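Local coordinates for protein endo-b-1,4-glucanase (Nasutitermes takasagoensis, PDB 1KS8) that probably hydrolyses internal beta-1,4-glucosidic linkages in cellulose and related beta-glucans, as a family 9 endoglucanase, at residues Arg192-Asp197 with Tyr206-Tyr211; Tyr114-Gln119 with Thr200-Phe205; Gln7-Ser12 with Ala81-Ala86. One frame throughout, in Å; residues are numbered along the deposited sequence.

Contact 1: residues Arg192-Asp197 with Tyr206-Tyr211; sequences RGKYSD and YASADY
Arg192 lies across the hydroxyl end of Tyr211, in the linker between helix 171-190 and helix 212-226 of this (alpha/alpha)6 fold. Arg192 CB comes to 3.4 Å from Tyr211 OH. The guanidinium turns about 62° from the ring plane, and a water joins NH1 to Tyr211 OH. NH2 of Arg192 bonds Asn189. Next, the backbone of Gly193 lies over one face of the Tyr211 ring, with its N near the rim. Lys194 CG meets the edge of that ring in its plane, 3.9 Å from Tyr211 CD2. Lys194 CB presses tightly on Ser208 CB, at 3.5 Å. The extended chain then takes NZ to a water that donates to the carbonyls of Ser208 and Ala209. Tyr195 lies alongside Tyr206, pointing the same way, and Tyr195 OH donates to Tyr206 O at 2.6 Å. A phenylalanine here would lack that hydroxyl and would probably leave Tyr206 O without this buried donor. Ser196 and Ser208 then pair reciprocally. Ser196 N donates to Ser208 OG, which also bonds Asp150 on helix 149-165. In return, Ser208 N donates to Ser196 OG at 2.9 Å and 165°; chi1 of 58° sets that oxygen between the backbone N and the carbonyl carbon of Ser196.

Contact 2: residues Tyr114-Gln119 with Thr200-Phe205; sequences YGQVGQ and TDARNF
Gln116 and Ala202 face each other with CA atoms 8.2 Å apart, one on strand 113-117 and the other in a 3-10 turn, and Gln119 CA and Asp201 CA come to 7.0 Å, so side chains bridge the gap. Gln116 CG is anti to the backbone N (chi1 -163°), and the chain continues extended toward the turn. One amide N-H of Gln116 NE2 donates to Asp201 OD1 at 2.9 Å, with an N-H...O angle of 150°. It meets the anti lone pair of that carboxylate oxygen. The other N-H runs nearly straight to Gly118 O, 2.9 Å from Gln116 NE2. Both acceptors lie close to the amide plane, so the two bonds fix the rotation of the amide. Gln116 OE1 rests 3.6 Å from Ala202 CB. The Asp201 and Gln119 side chains cross at about a right angle, though their flat ends are turned only 19° from each other. Gln119 CG is 3.6 Å from Asp201 OD2. A water accepts from Gln119 NE2 and donates to Asp201 OD2. Asp201 OD1 also accepts from Gly120 N, so two N-H groups grip that oxygen. Gln119 is the N-cap of helix 120-124, and its OE1 accepts from Ala122 N. Gly115 and Gln116 both face Tyr140 on strand 139-142, a classic beta bulge. Strand 113-117 is the middle of a small antiparallel sheet, between strands 60-61 and 139-142.

Contact 3: residues Gln7-Ser12 with Ala81-Ala86; sequences QVLRDS and AGYSSA
In Leu9, chi1 of 175° sets CG anti to the backbone N, and chi2 of 54° then turns the methyls to Tyr83 and Ala86. Arg10, next on helix 5-18, has CG anti to its own carbonyl carbon, and the chain runs extended from there to NE. Leu9 CD2 lies over one face of the Tyr83 ring, toward the rim. Leu9 CD1 meets Tyr83 CE1 at 4.0 Å. Leu9 CD2 also packs on Ala86 CB, again at 4.0 Å. Tyr83 OH is held elsewhere, by Gln422 on helix 415-430. The Arg10 guanidinium grips Ala86 O side-on with two nitrogens. Arg10 NE donates at 2.8 Å to Ala86 O, within the carbonyl plane. Arg10 NH2 donates at 3.0 Å to the same Ala86 O from above that plane, through a more bent N-H...O angle of 135°. A water takes a weak bond from Arg10 NH2 and donates to Ser85 O. Helix 5-18 is thereby joined to the C-terminal end of helix 80-85 by an apolar patch with a polar clasp beside it. That helix end probably carries partial negative charge, which the positive guanidinium would be placed to offset.

In the fold
Contacts 1 and 2 are neighbours, with centres 12 Å apart. Their segments alternate along the chain, because Thr200-Phe205 lies between the two halves of contact 1. They touch where Tyr195 OH meets Ala202 CB at 3.5 Å, and a long, weak ion pair joins Asp197 to Arg203. Contact 3 lies on the opposite side of the chain's centre, with its own centre 34 Å from that of contact 1 and 32 Å from that of contact 2. Contact 1 borders the calcium site: it holds Asp210, and the Ala209 side chain is about 4 Å from that of Asp254. No calcium is bound in this model. Contact 3 lies away from the calcium site and from the predicted catalytic residues Asp403 and Glu412.

Contact 1: residues Arg192-Asp197 with Tyr206-Tyr211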
# COMPACT_ATOMS: atom_id res chain seq x y z
N ARG A 192 1.33 -23.74 5.23
CA ARG A 192 2.51 -22.96 4.86
C ARG A 192 2.92 -23.03 3.39
O ARG A 192 2.96 -24.11 2.79
CB ARG A 192 3.70 -23.39 5.72
CG ARG A 192 3.48 -23.31 7.23
CD ARG A 192 3.40 -21.87 7.72
NE ARG A 192 3.28 -21.78 9.18
CZ ARG A 192 4.28 -21.97 10.03
NH1 ARG A 192 5.49 -22.27 9.59
NH2 ARG A 192 4.06 -21.86 11.34
N GLY A 193 3.24 -21.88 2.82
CA GLY A 193 3.67 -21.83 1.43
C GLY A 193 3.70 -20.42 0.86
O GLY A 193 3.07 -19.51 1.41
N LYS A 194 4.44 -20.23 -0.22
CA LYS A 194 4.54 -18.93 -0.89
C LYS A 194 3.34 -18.82 -1.83
O LYS A 194 3.12 -19.71 -2.65
CB LYS A 194 5.82 -18.84 -1.71
CG LYS A 194 7.11 -19.01 -0.93
CD LYS A 194 8.30 -19.04 -1.88
CE LYS A 194 9.61 -19.27 -1.14
NZ LYS A 194 10.76 -19.35 -2.08
N TYR A 195 2.58 -17.73 -1.74
CA TYR A 195 1.42 -17.59 -2.61
C TYR A 195 1.74 -17.57 -4.10
O TYR A 195 0.94 -18.02 -4.90
CB TYR A 195 0.60 -16.34 -2.24
CG TYR A 195 0.93 -15.11 -3.05
CD1 TYR A 195 2.08 -14.37 -2.81
CD2 TYR A 195 0.09 -14.69 -4.09
CE1 TYR A 195 2.40 -13.25 -3.57
CE2 TYR A 195 0.39 -13.57 -4.86
CZ TYR A 195 1.54 -12.85 -4.59
OH TYR A 195 1.84 -11.75 -5.35
N SER A 196 2.91 -17.05 -4.47
CA SER A 196 3.25 -17.00 -5.89
C SER A 196 3.66 -18.35 -6.47
O SER A 196 3.92 -18.46 -7.67
CB SER A 196 4.33 -15.93 -6.16
OG SER A 196 5.51 -16.15 -5.42
N ASP A 197 3.74 -19.37 -5.62
CA ASP A 197 4.04 -20.72 -6.09
C ASP A 197 2.69 -21.36 -6.41
O ASP A 197 2.61 -22.37 -7.10
CB ASP A 197 4.76 -21.54 -5.01
CG ASP A 197 6.24 -21.24 -4.92
OD1 ASP A 197 6.80 -20.64 -5.87
OD2 ASP A 197 6.86 -21.60 -3.90
N TYR A 206 4.64 -9.78 -8.53
CA TYR A 206 4.74 -9.58 -7.09
C TYR A 206 5.12 -10.90 -6.43
O TYR A 206 4.38 -11.47 -5.65
CB TYR A 206 3.40 -9.06 -6.53
CG TYR A 206 3.17 -7.60 -6.85
CD1 TYR A 206 3.82 -6.60 -6.14
CD2 TYR A 206 2.34 -7.23 -7.91
CE1 TYR A 206 3.65 -5.26 -6.46
CE2 TYR A 206 2.16 -5.89 -8.24
CZ TYR A 206 2.82 -4.91 -7.51
OH TYR A 206 2.63 -3.58 -7.83
N ALA A 207 6.31 -11.37 -6.78
CA ALA A 207 6.81 -12.64 -6.26
C ALA A 207 7.01 -12.69 -4.76
O ALA A 207 7.40 -11.70 -4.13
CB ALA A 207 8.13 -12.99 -6.96
N SER A 208 6.73 -13.85 -4.19
CA SER A 208 6.90 -14.08 -2.76
C SER A 208 8.39 -14.05 -2.45
O SER A 208 9.21 -14.48 -3.25
CB SER A 208 6.37 -15.47 -2.36
OG SER A 208 4.97 -15.58 -2.54
N ALA A 209 8.74 -13.51 -1.28
CA ALA A 209 10.12 -13.46 -0.84
C ALA A 209 10.23 -14.56 0.21
O ALA A 209 10.46 -15.72 -0.11
CB ALA A 209 10.43 -12.10 -0.22
N ASP A 210 10.05 -14.19 1.47
CA ASP A 210 10.08 -15.14 2.57
C ASP A 210 8.82 -14.86 3.38
O ASP A 210 8.76 -13.91 4.16
CB ASP A 210 11.33 -14.93 3.43
CG ASP A 210 11.51 -16.02 4.47
OD1 ASP A 210 12.67 -16.25 4.89
OD2 ASP A 210 10.50 -16.64 4.87
N TYR A 211 7.80 -15.68 3.17
CA TYR A 211 6.50 -15.52 3.82
C TYR A 211 6.49 -15.50 5.34
O TYR A 211 5.51 -15.07 5.95
CB TYR A 211 5.53 -16.59 3.32
CG TYR A 211 5.84 -18.00 3.78
CD1 TYR A 211 5.64 -18.39 5.11
CD2 TYR A 211 6.33 -18.95 2.89
CE1 TYR A 211 5.93 -19.68 5.54
CE2 TYR A 211 6.62 -20.25 3.31
CZ TYR A 211 6.41 -20.61 4.63
OH TYR A 211 6.69 -21.89 5.05
O HOH W 1 7.07 -23.07 7.46
O HOH W 2 11.27 -16.73 -2.45

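Contact 2: residues Tyr114-Gln119 with Thr200-Phe205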
# COMPACT_ATOMS: atom_id res chain seq x y z
N TYR A 114 -9.16 -15.65 -2.84
CA TYR A 114 -8.78 -15.22 -4.18
C TYR A 114 -7.75 -14.11 -4.07
O TYR A 114 -7.98 -13.08 -3.44
CB TYR A 114 -10.00 -14.76 -4.97
CG TYR A 114 -10.76 -15.93 -5.56
CD1 TYR A 114 -11.65 -16.67 -4.78
CD2 TYR A 114 -10.51 -16.34 -6.87
CE1 TYR A 114 -12.28 -17.81 -5.30
CE2 TYR A 114 -11.14 -17.47 -7.39
CZ TYR A 114 -12.01 -18.20 -6.61
OH TYR A 114 -12.61 -19.32 -7.13
N GLY A 115 -6.59 -14.35 -4.68
CA GLY A 115 -5.50 -13.38 -4.62
C GLY A 115 -5.26 -12.58 -5.87
O GLY A 115 -4.35 -11.75 -5.90
N GLN A 116 -6.05 -12.80 -6.91
CA GLN A 116 -5.86 -12.04 -8.13
C GLN A 116 -7.05 -12.10 -9.07
O GLN A 116 -7.71 -13.14 -9.17
CB GLN A 116 -4.62 -12.56 -8.88
CG GLN A 116 -4.07 -11.61 -9.94
CD GLN A 116 -2.78 -12.11 -10.56
OE1 GLN A 116 -1.85 -12.51 -9.85
NE2 GLN A 116 -2.71 -12.10 -11.89
N VAL A 117 -7.34 -10.99 -9.72
CA VAL A 117 -8.38 -10.93 -10.74
C VAL A 117 -7.71 -10.19 -11.89
O VAL A 117 -7.22 -9.06 -11.73
CB VAL A 117 -9.64 -10.16 -10.31
CG1 VAL A 117 -10.64 -10.14 -11.46
CG2 VAL A 117 -10.27 -10.83 -9.09
N GLY A 118 -7.67 -10.85 -13.05
CA GLY A 118 -7.03 -10.30 -14.22
C GLY A 118 -5.69 -11.00 -14.38
O GLY A 118 -5.02 -11.31 -13.39
N GLN A 119 -5.31 -11.30 -15.62
CA GLN A 119 -4.03 -11.95 -15.88
C GLN A 119 -3.06 -10.86 -16.31
O GLN A 119 -3.43 -9.96 -17.06
CB GLN A 119 -4.15 -12.98 -17.01
CG GLN A 119 -2.83 -13.69 -17.26
CD GLN A 119 -2.66 -14.17 -18.68
OE1 GLN A 119 -2.87 -13.42 -19.63
NE2 GLN A 119 -2.26 -15.43 -18.84
N THR A 200 0.73 -18.74 -9.77
CA THR A 200 1.95 -18.57 -10.54
C THR A 200 2.02 -17.34 -11.43
O THR A 200 3.12 -16.89 -11.75
CB THR A 200 2.26 -19.82 -11.39
OG1 THR A 200 1.17 -20.08 -12.29
CG2 THR A 200 2.46 -21.04 -10.48
N ASP A 201 0.89 -16.79 -11.84
CA ASP A 201 0.94 -15.61 -12.68
C ASP A 201 1.62 -14.47 -11.93
O ASP A 201 2.31 -13.64 -12.53
CB ASP A 201 -0.47 -15.17 -13.10
CG ASP A 201 -0.44 -14.13 -14.20
OD1 ASP A 201 -0.95 -13.00 -13.99
OD2 ASP A 201 0.09 -14.44 -15.29
N ALA A 202 1.44 -14.44 -10.62
CA ALA A 202 2.01 -13.39 -9.78
C ALA A 202 3.52 -13.46 -9.59
O ALA A 202 4.14 -12.49 -9.17
CB ALA A 202 1.31 -13.38 -8.42
N ARG A 203 4.10 -14.61 -9.90
CA ARG A 203 5.54 -14.81 -9.71
C ARG A 203 6.41 -13.79 -10.44
O ARG A 203 7.52 -13.49 -10.00
CB ARG A 203 5.91 -16.23 -10.13
CG ARG A 203 7.34 -16.64 -9.79
CD ARG A 203 7.39 -18.13 -9.49
NE ARG A 203 6.80 -18.92 -10.56
CZ ARG A 203 6.45 -20.20 -10.43
NH1 ARG A 203 6.63 -20.83 -9.28
NH2 ARG A 203 5.92 -20.84 -11.46
N ASN A 204 5.91 -13.25 -11.54
CA ASN A 204 6.69 -12.29 -12.31
C ASN A 204 6.25 -10.84 -12.13
O ASN A 204 6.70 -9.96 -12.87
CB ASN A 204 6.67 -12.67 -13.78
CG ASN A 204 7.27 -14.04 -14.02
OD1 ASN A 204 8.45 -14.26 -13.76
ND2 ASN A 204 6.45 -14.97 -14.50
N PHE A 205 5.40 -10.60 -11.15
CA PHE A 205 4.90 -9.25 -10.89
C PHE A 205 5.06 -8.88 -9.41
O PHE A 205 5.55 -7.79 -9.09
CB PHE A 205 3.43 -9.15 -11.31
CG PHE A 205 3.22 -9.42 -12.78
CD1 PHE A 205 3.62 -8.50 -13.74
CD2 PHE A 205 2.66 -10.62 -13.20
CE1 PHE A 205 3.47 -8.77 -15.10
CE2 PHE A 205 2.51 -10.91 -14.56
CZ PHE A 205 2.91 -9.97 -15.51
O HOH W 3 -0.63 -16.73 -16.51

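Contact 3: residues Gln7-Ser12 with Ala81-Ala86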
# COMPACT_ATOMS: atom_id res chain seq x y z
N GLN A 7 -3.41 19.17 2.58
CA GLN A 7 -3.90 19.04 1.21
C GLN A 7 -3.21 17.90 0.46
O GLN A 7 -3.84 17.26 -0.38
CB GLN A 7 -3.73 20.35 0.44
CG GLN A 7 -4.37 20.31 -0.95
CD GLN A 7 -5.85 19.93 -0.91
OE1 GLN A 7 -6.28 19.02 -1.62
NE2 GLN A 7 -6.62 20.62 -0.08
N VAL A 8 -1.94 17.63 0.75
CA VAL A 8 -1.29 16.52 0.06
C VAL A 8 -1.97 15.23 0.51
O VAL A 8 -2.15 14.31 -0.29
CB VAL A 8 0.23 16.47 0.34
CG1 VAL A 8 0.86 15.34 -0.47
CG2 VAL A 8 0.87 17.79 -0.04
N LEU A 9 -2.36 15.16 1.78
CA LEU A 9 -3.05 13.99 2.31
C LEU A 9 -4.36 13.80 1.55
O LEU A 9 -4.70 12.70 1.12
CB LEU A 9 -3.34 14.16 3.81
CG LEU A 9 -4.16 13.06 4.50
CD1 LEU A 9 -3.54 11.69 4.26
CD2 LEU A 9 -4.23 13.35 6.00
N ARG A 10 -5.10 14.89 1.37
CA ARG A 10 -6.36 14.83 0.63
C ARG A 10 -6.08 14.40 -0.81
O ARG A 10 -6.85 13.64 -1.40
CB ARG A 10 -7.06 16.19 0.63
CG ARG A 10 -7.49 16.66 2.01
CD ARG A 10 -8.12 18.05 1.95
NE ARG A 10 -8.23 18.64 3.28
CZ ARG A 10 -7.65 19.77 3.65
NH1 ARG A 10 -6.91 20.46 2.79
NH2 ARG A 10 -7.81 20.22 4.89
N ASP A 11 -4.98 14.89 -1.37
CA ASP A 11 -4.61 14.54 -2.74
C ASP A 11 -4.32 13.04 -2.84
O ASP A 11 -4.73 12.39 -3.80
CB ASP A 11 -3.37 15.31 -3.20
CG ASP A 11 -3.65 16.77 -3.50
OD1 ASP A 11 -2.68 17.50 -3.81
OD2 ASP A 11 -4.83 17.20 -3.45
N SER A 12 -3.62 12.50 -1.85
CA SER A 12 -3.30 11.08 -1.86
C SER A 12 -4.60 10.26 -1.85
O SER A 12 -4.70 9.22 -2.50
CB SER A 12 -2.43 10.72 -0.66
OG SER A 12 -1.96 9.38 -0.74
N ALA A 81 -5.58 11.78 14.33
CA ALA A 81 -5.68 13.23 14.49
C ALA A 81 -5.26 13.95 13.21
O ALA A 81 -5.77 15.02 12.91
CB ALA A 81 -4.82 13.69 15.66
N GLY A 82 -4.32 13.36 12.48
CA GLY A 82 -3.86 13.96 11.24
C GLY A 82 -4.98 13.99 10.22
O GLY A 82 -5.19 14.99 9.54
N TYR A 83 -5.70 12.88 10.12
CA TYR A 83 -6.81 12.78 9.19
C TYR A 83 -7.91 13.75 9.61
O TYR A 83 -8.48 14.45 8.78
CB TYR A 83 -7.36 11.35 9.17
CG TYR A 83 -6.60 10.41 8.26
CD1 TYR A 83 -6.94 10.28 6.92
CD2 TYR A 83 -5.53 9.65 8.75
CE1 TYR A 83 -6.25 9.40 6.08
CE2 TYR A 83 -4.84 8.78 7.92
CZ TYR A 83 -5.20 8.66 6.59
OH TYR A 83 -4.54 7.78 5.76
N SER A 84 -8.21 13.79 10.91
CA SER A 84 -9.25 14.68 11.41
C SER A 84 -8.92 16.15 11.17
O SER A 84 -9.78 16.92 10.76
CB SER A 84 -9.48 14.44 12.90
OG SER A 84 -10.14 13.20 13.11
N SER A 85 -7.67 16.53 11.41
CA SER A 85 -7.25 17.91 11.21
C SER A 85 -7.37 18.31 9.74
O SER A 85 -7.57 19.48 9.43
CB SER A 85 -5.81 18.10 11.68
OG SER A 85 -5.72 18.00 13.09
N ALA A 86 -7.24 17.33 8.85
CA ALA A 86 -7.33 17.59 7.42
C ALA A 86 -8.76 17.44 6.93
O ALA A 86 -9.03 17.58 5.73
CB ALA A 86 -6.41 16.64 6.66
O HOH W 4 -9.19 20.70 7.44